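Botulinum neurotoxin type G (Clostridium botulinum, PDB 3MPP) targets nerve cells through the receptor-binding domain of its heavy chain, which adheres to the cell surface so that the protease light chain can be delivered into the cytosol. Local coordinates at residues A[82-85]-A[86-90]; A[137-141]-A[142-146]; A[326-330]-A[331-335]. The protein carries 4 engineered substitutions. All coordinates share one frame; numbering follows the deposited sequence. Where two conformers were deposited one is given.

Contact 1 of 3, residues A[82-85]-A[86-90]; sequences DIQT and YLQNE
Q84 and Q88, four residues apart on the short helix 83-88, join their side-chain amides along its outer surface. Q88 NE2 donates a hydrogen bond to Q84 OE1 at 2.7 Å, reaching a lone pair in the carbonyl plane, although the N-H is bent to 141°; the two amide planes stand 61° apart. With Q84 bent at chi2 and Q88 extended beyond CG, the two amides meet. In the main chain, Q88 N bonds to Q84 O at 2.9 Å and only weakly to T85 O. The regular i to i+4 ladder takes in Y86 N on D82 O, L87 N on I83 O at 2.8 Å and N89 N on T85 O at 3.0 Å. At the N-cap position, D82 OD1 accepts from T85 OG1 at 2.9 Å, 33° out of the carboxylate plane. On another flank I83 CD1 lies 3.8 Å from Y86 CD2. The N89 amide, just past the helix, bonds to N188 O and T190 N of a nearby loop of the N-terminal receptor-binding subdomain. The T85 hydroxyl thus holds the D82 carboxylate, which makes no capping bond to the helix, while the exposed amide bond of Q84 and Q88 adds a side-chain link to the main-chain i to i+4 bonds.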
# COMPACT_ATOMS: atom_id res chain seq x y z
N ASP A 82 3.24 -11.66 -20.17
CA ASP A 82 2.51 -10.72 -21.01
C ASP A 82 3.06 -9.31 -20.84
O ASP A 82 2.31 -8.34 -20.77
CB ASP A 82 1.02 -10.76 -20.65
CG ASP A 82 0.14 -10.13 -21.72
OD1 ASP A 82 0.57 -10.06 -22.89
OD2 ASP A 82 -0.98 -9.71 -21.37
N ILE A 83 4.38 -9.20 -20.81
CA ILE A 83 5.02 -7.93 -20.50
C ILE A 83 4.92 -6.86 -21.61
O ILE A 83 4.81 -5.67 -21.31
CB ILE A 83 6.49 -8.12 -20.03
CG1 ILE A 83 6.95 -6.90 -19.24
CG2 ILE A 83 7.41 -8.43 -21.18
CD1 ILE A 83 6.21 -6.75 -17.92
N GLN A 84 4.93 -7.27 -22.88
CA GLN A 84 4.83 -6.27 -23.94
C GLN A 84 3.45 -5.61 -23.95
O GLN A 84 3.33 -4.42 -24.22
CB GLN A 84 5.21 -6.85 -25.30
CG GLN A 84 6.70 -7.17 -25.39
CD GLN A 84 7.59 -6.00 -24.93
OE1 GLN A 84 7.37 -4.85 -25.29
NE2 GLN A 84 8.60 -6.32 -24.13
N THR A 85 2.40 -6.38 -23.64
CA THR A 85 1.08 -5.78 -23.49
C THR A 85 1.10 -4.75 -22.36
O THR A 85 0.63 -3.63 -22.51
CB THR A 85 -0.02 -6.84 -23.22
OG1 THR A 85 -0.12 -7.69 -24.37
CG2 THR A 85 -1.38 -6.19 -22.95
N TYR A 86 1.68 -5.13 -21.24
CA TYR A 86 1.76 -4.27 -20.07
C TYR A 86 2.50 -2.98 -20.42
O TYR A 86 2.04 -1.88 -20.10
CB TYR A 86 2.43 -5.03 -18.91
CG TYR A 86 2.75 -4.22 -17.67
CD1 TYR A 86 1.81 -4.07 -16.64
CD2 TYR A 86 4.01 -3.64 -17.49
CE1 TYR A 86 2.11 -3.35 -15.49
CE2 TYR A 86 4.32 -2.93 -16.33
CZ TYR A 86 3.37 -2.78 -15.34
OH TYR A 86 3.67 -2.08 -14.21
N LEU A 87 3.63 -3.11 -21.12
CA LEU A 87 4.44 -1.95 -21.47
C LEU A 87 3.85 -1.06 -22.57
O LEU A 87 4.05 0.15 -22.56
CB LEU A 87 5.84 -2.39 -21.91
CG LEU A 87 6.73 -2.88 -20.79
CD1 LEU A 87 8.11 -3.25 -21.33
CD2 LEU A 87 6.83 -1.80 -19.74
N GLN A 88 3.14 -1.66 -23.52
CA GLN A 88 2.78 -0.93 -24.73
C GLN A 88 1.33 -0.45 -24.78
O GLN A 88 0.98 0.42 -25.58
CB GLN A 88 3.09 -1.79 -25.96
CG GLN A 88 4.58 -2.14 -26.07
CD GLN A 88 4.91 -2.94 -27.32
OE1 GLN A 88 4.18 -2.89 -28.31
NE2 GLN A 88 6.01 -3.67 -27.28
N ASN A 89 0.48 -1.00 -23.92
CA ASN A 89 -0.95 -0.68 -23.95
C ASN A 89 -1.29 0.44 -22.97
O ASN A 89 -1.30 0.23 -21.76
CB ASN A 89 -1.79 -1.94 -23.71
CG ASN A 89 -3.31 -1.66 -23.59
OD1 ASN A 89 -3.97 -2.22 -22.72
ND2 ASN A 89 -3.86 -0.85 -24.49
N GLU A 90 -1.51 1.63 -23.52
CA GLU A 90 -1.97 2.75 -22.71
C GLU A 90 -3.48 2.80 -22.73
O GLU A 90 -4.11 2.74 -23.79
CB GLU A 90 -1.38 4.08 -23.20
CG GLU A 90 -1.79 5.27 -22.33
CD GLU A 90 -1.33 6.61 -22.86
OE1 GLU A 90 -0.52 6.64 -23.81
OE2 GLU A 90 -1.78 7.65 -22.33

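Contact 2 of 3, residues A[137-141]-A[142-146]; sequences SDYIN and KWFSI
The Y139 and F144 rings form a T-shaped (edge-to-face) pair, with centroids 5.5 Å apart and planes at 89°. The Y139 edge supplies CD1, which stands over one face of F144, toward the rim, 3.9 Å from F144 CD2. One face of the Y139 ring carries CB of its neighbour D138, and Y139 also makes an edge-to-face pair with F128. F144 takes up its place with CG between the backbone N and the carbonyl carbon (chi1 68°). The chain between the rings begins with a type II beta turn from Y139 to K142, closed by K142 N on Y139 O at 3.1 Å, the donor standing well above the carbonyl plane. N141 occupies the turn's left-handed position, and its ND2 bonds to D426 OD2. Before the turn, S137 OG accepts from both Y139 N and I140 N, each at 2.9 Å, an ST turn and an ST motif on one oxygen. The K142 side chain runs back, extended beyond CG, so that NZ donates a hydrogen bond to S137 O at 2.9 Å; D138 OD1 lies 4.9 Å from NZ, and F229 adds a cation-pi contact. The ammonium of the buried K142 is therefore met by a carbonyl and a ring, and the D138 carboxylate, not in contact, may favour its charge, while the turn leads into strand 144-150 at the junction with the C-terminal subdomain.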
# COMPACT_ATOMS: atom_id res chain seq x y z
N SER A 137 9.25 -3.16 -4.48
CA SER A 137 8.66 -1.94 -4.99
C SER A 137 7.71 -1.29 -3.98
O SER A 137 6.89 -1.97 -3.39
CB SER A 137 7.86 -2.26 -6.26
OG SER A 137 7.10 -1.14 -6.66
N ASP A 138 7.81 0.03 -3.82
CA ASP A 138 6.86 0.78 -3.00
C ASP A 138 5.56 1.05 -3.76
O ASP A 138 4.64 1.67 -3.22
CB ASP A 138 7.46 2.14 -2.60
CG ASP A 138 8.73 2.01 -1.75
OD1 ASP A 138 9.13 0.89 -1.40
OD2 ASP A 138 9.33 3.06 -1.44
N TYR A 139 5.47 0.60 -5.01
CA TYR A 139 4.34 0.99 -5.87
C TYR A 139 3.54 -0.16 -6.48
O TYR A 139 2.31 -0.11 -6.55
CB TYR A 139 4.83 1.93 -6.98
CG TYR A 139 5.53 3.15 -6.43
CD1 TYR A 139 4.80 4.21 -5.92
CD2 TYR A 139 6.93 3.24 -6.40
CE1 TYR A 139 5.43 5.35 -5.39
CE2 TYR A 139 7.57 4.38 -5.88
CZ TYR A 139 6.80 5.42 -5.37
OH TYR A 139 7.39 6.54 -4.86
N ILE A 140 4.23 -1.19 -6.95
CA ILE A 140 3.55 -2.29 -7.63
C ILE A 140 2.50 -2.97 -6.76
O ILE A 140 2.83 -3.50 -5.69
CB ILE A 140 4.55 -3.32 -8.18
CG1 ILE A 140 5.47 -2.64 -9.19
CG2 ILE A 140 3.81 -4.47 -8.87
CD1 ILE A 140 6.60 -3.54 -9.72
N ASN A 141 1.25 -2.94 -7.21
CA ASN A 141 0.11 -3.55 -6.49
C ASN A 141 -0.21 -2.94 -5.13
O ASN A 141 -0.97 -3.51 -4.34
CB ASN A 141 0.29 -5.07 -6.32
CG ASN A 141 -1.03 -5.78 -6.09
OD1 ASN A 141 -2.03 -5.47 -6.74
ND2 ASN A 141 -1.05 -6.75 -5.16
N LYS A 142 0.36 -1.77 -4.85
CA LYS A 142 0.18 -1.11 -3.56
C LYS A 142 -0.60 0.18 -3.71
O LYS A 142 -0.40 0.90 -4.69
CB LYS A 142 1.54 -0.76 -2.95
CG LYS A 142 2.42 -1.97 -2.66
CD LYS A 142 3.68 -1.59 -1.90
CE LYS A 142 4.47 -2.84 -1.59
NZ LYS A 142 5.74 -2.65 -0.84
N TRP A 143 -1.46 0.48 -2.74
CA TRP A 143 -2.10 1.78 -2.70
C TRP A 143 -1.06 2.89 -2.67
O TRP A 143 -0.13 2.85 -1.87
CB TRP A 143 -2.98 1.92 -1.46
CG TRP A 143 -4.27 1.21 -1.56
CD1 TRP A 143 -4.66 0.11 -0.84
CD2 TRP A 143 -5.38 1.53 -2.41
NE1 TRP A 143 -5.93 -0.27 -1.19
CE2 TRP A 143 -6.39 0.58 -2.16
CE3 TRP A 143 -5.61 2.53 -3.37
CZ2 TRP A 143 -7.62 0.61 -2.82
CZ3 TRP A 143 -6.82 2.54 -4.04
CH2 TRP A 143 -7.82 1.59 -3.76
N PHE A 144 -1.19 3.86 -3.55
CA PHE A 144 -0.39 5.07 -3.43
C PHE A 144 -1.19 6.28 -3.86
O PHE A 144 -2.11 6.17 -4.66
CB PHE A 144 0.96 4.96 -4.14
CG PHE A 144 0.88 4.90 -5.65
CD1 PHE A 144 0.84 6.06 -6.40
CD2 PHE A 144 0.92 3.68 -6.31
CE1 PHE A 144 0.80 6.01 -7.79
CE2 PHE A 144 0.89 3.62 -7.69
CZ PHE A 144 0.83 4.79 -8.43
N SER A 145 -0.85 7.43 -3.28
CA SER A 145 -1.60 8.65 -3.48
C SER A 145 -1.03 9.42 -4.66
O SER A 145 0.19 9.51 -4.82
CB SER A 145 -1.53 9.53 -2.23
OG SER A 145 -2.11 10.82 -2.47
N ILE A 146 -1.90 9.98 -5.48
CA ILE A 146 -1.43 10.86 -6.54
C ILE A 146 -2.21 12.16 -6.49
O ILE A 146 -3.40 12.17 -6.19
CB ILE A 146 -1.53 10.21 -7.94
CG1 ILE A 146 -1.03 11.18 -9.01
CG2 ILE A 146 -2.94 9.77 -8.23
CD1 ILE A 146 -0.72 10.54 -10.34

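Contact 3 of 3, residues A[326-330]-A[331-335]; sequences VNSKE and IQTQL
S328 holds OG anti to its own nitrogen (chi1 173°) and T333 sets OG1 beside its backbone N (chi1 -52°), and the two hydroxyls meet at 2.9 Å from S328 OG to T333 OG1. Either may be the donor in this bond. T333 was modelled in two conformers, so the bond holds for one of them and is tentative. S328 OG also accepts from E330 N at 3.1 Å with a fairly straight N-H (161°), which makes an ST turn. That turn lies in the connection of a beta hairpin, between the antiparallel strands 320-325 and 332-339 of the beta-trefoil C-terminal subdomain. E330 bends at chi2, and a water bridges its carboxylate to the next residue, donating a hydrogen bond to E330 OE1 at 2.8 Å and accepting from I331 N at 2.8 Å. The other oxygen, E330 OE2, forms a salt bridge with K329 NZ at 3.1 Å, though that lysine is poorly ordered. Q332 turns its amide elsewhere, NE2 bonding to K381 O. I331 exposes its side chain about 4 Å from that of W402, the inferred ganglioside-binding residue, and its backbone pairs with Q401 of the inferred ganglioside-binding motif.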
# COMPACT_ATOMS: atom_id res chain seq x y z
N VAL A 326 10.93 -14.83 28.87
CA VAL A 326 10.74 -13.75 29.84
C VAL A 326 11.85 -13.58 30.87
O VAL A 326 12.03 -12.49 31.40
CB VAL A 326 9.40 -13.87 30.59
CG1 VAL A 326 8.26 -13.47 29.67
CG2 VAL A 326 9.21 -15.27 31.12
N ASN A 327 12.59 -14.64 31.14
CA ASN A 327 13.63 -14.59 32.17
C ASN A 327 15.03 -14.48 31.59
O ASN A 327 15.99 -14.96 32.18
CB ASN A 327 13.55 -15.82 33.09
CG ASN A 327 12.30 -15.80 33.97
OD1 ASN A 327 11.72 -16.85 34.26
ND2 ASN A 327 11.88 -14.61 34.39
N SER A 328 15.15 -13.86 30.42
CA SER A 328 16.47 -13.56 29.87
C SER A 328 17.00 -12.23 30.42
O SER A 328 16.25 -11.27 30.56
CB SER A 328 16.43 -13.50 28.34
OG SER A 328 17.67 -13.04 27.84
N LYS A 329 18.29 -12.19 30.71
CA LYS A 329 18.94 -10.96 31.13
C LYS A 329 19.80 -10.35 30.01
O LYS A 329 20.53 -9.40 30.24
CB LYS A 329 19.81 -11.20 32.36
CG LYS A 329 21.27 -11.50 32.02
CD LYS A 329 22.18 -11.37 33.24
CE LYS A 329 23.57 -10.90 32.83
NZ LYS A 329 24.08 -11.61 31.62
N GLU A 330 19.72 -10.92 28.81
CA GLU A 330 20.48 -10.40 27.67
C GLU A 330 19.76 -9.24 27.01
O GLU A 330 18.55 -9.11 27.13
CB GLU A 330 20.73 -11.50 26.62
CG GLU A 330 21.42 -12.73 27.18
CD GLU A 330 22.68 -12.38 27.95
OE1 GLU A 330 23.51 -11.60 27.42
OE2 GLU A 330 22.85 -12.87 29.09
N ILE A 331 20.53 -8.40 26.30
CA ILE A 331 19.99 -7.31 25.51
C ILE A 331 19.02 -7.83 24.45
O ILE A 331 17.91 -7.31 24.28
CB ILE A 331 21.14 -6.53 24.80
CG1 ILE A 331 22.00 -5.77 25.82
CG2 ILE A 331 20.60 -5.56 23.78
CD1 ILE A 331 23.31 -5.30 25.26
N GLN A 332 19.44 -8.87 23.74
CA GLN A 332 18.61 -9.45 22.68
C GLN A 332 18.45 -10.95 22.92
O GLN A 332 19.36 -11.63 23.42
CB GLN A 332 19.24 -9.21 21.30
CG GLN A 332 20.68 -9.74 21.19
CD GLN A 332 21.24 -9.63 19.78
OE1 GLN A 332 20.72 -8.88 18.95
NE2 GLN A 332 22.29 -10.37 19.50
N THR A 333 17.29 -11.48 22.57
CA THR A 333 17.07 -12.92 22.69
C THR A 333 16.31 -13.43 21.48
O THR A 333 15.46 -12.72 20.92
CB THR A 333 16.28 -13.27 23.98
OG1 THR A 333 16.93 -12.68 25.11
CG2 THR A 333 16.20 -14.78 24.17
N GLN A 334 16.65 -14.64 21.07
CA GLN A 334 15.98 -15.28 19.94
C GLN A 334 14.54 -15.57 20.34
O GLN A 334 14.28 -15.99 21.47
CB GLN A 334 16.72 -16.57 19.57
CG GLN A 334 18.02 -16.30 18.83
CD GLN A 334 19.17 -17.18 19.29
OE1 GLN A 334 19.36 -17.39 20.48
NE2 GLN A 334 19.93 -17.69 18.34
N LEU A 335 13.61 -15.31 19.43
CA LEU A 335 12.21 -15.67 19.68
C LEU A 335 12.05 -17.18 19.59
O LEU A 335 12.72 -17.82 18.79
CB LEU A 335 11.26 -14.97 18.67
CG LEU A 335 11.18 -13.46 18.87
CD1 LEU A 335 10.35 -12.77 17.78
CD2 LEU A 335 10.60 -13.16 20.27
O HOH W 1 23.30 -9.01 26.45

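Contacts 1, 2 and 3 follow one another along the chain without interleaving. The first two belong to the N-terminal receptor-binding subdomain, their centres 19 Å apart and nearest atoms about 5 Å apart. Helix 83-88 leads into strand 90-98 of the seven-stranded sheet, while 137-146 enters strand 144-150 of the nine-stranded one, so they serve different sheets. Contact 3 lies in the C-terminal subdomain, with its centre 37 Å from that of contact 2 and 51 Å from that of contact 1, which is on the opposite side of the chain's centre. Contact 2, near that centre, is buried at the subdomain junction; contact 3 is superficial, beside the inferred ganglioside-binding site.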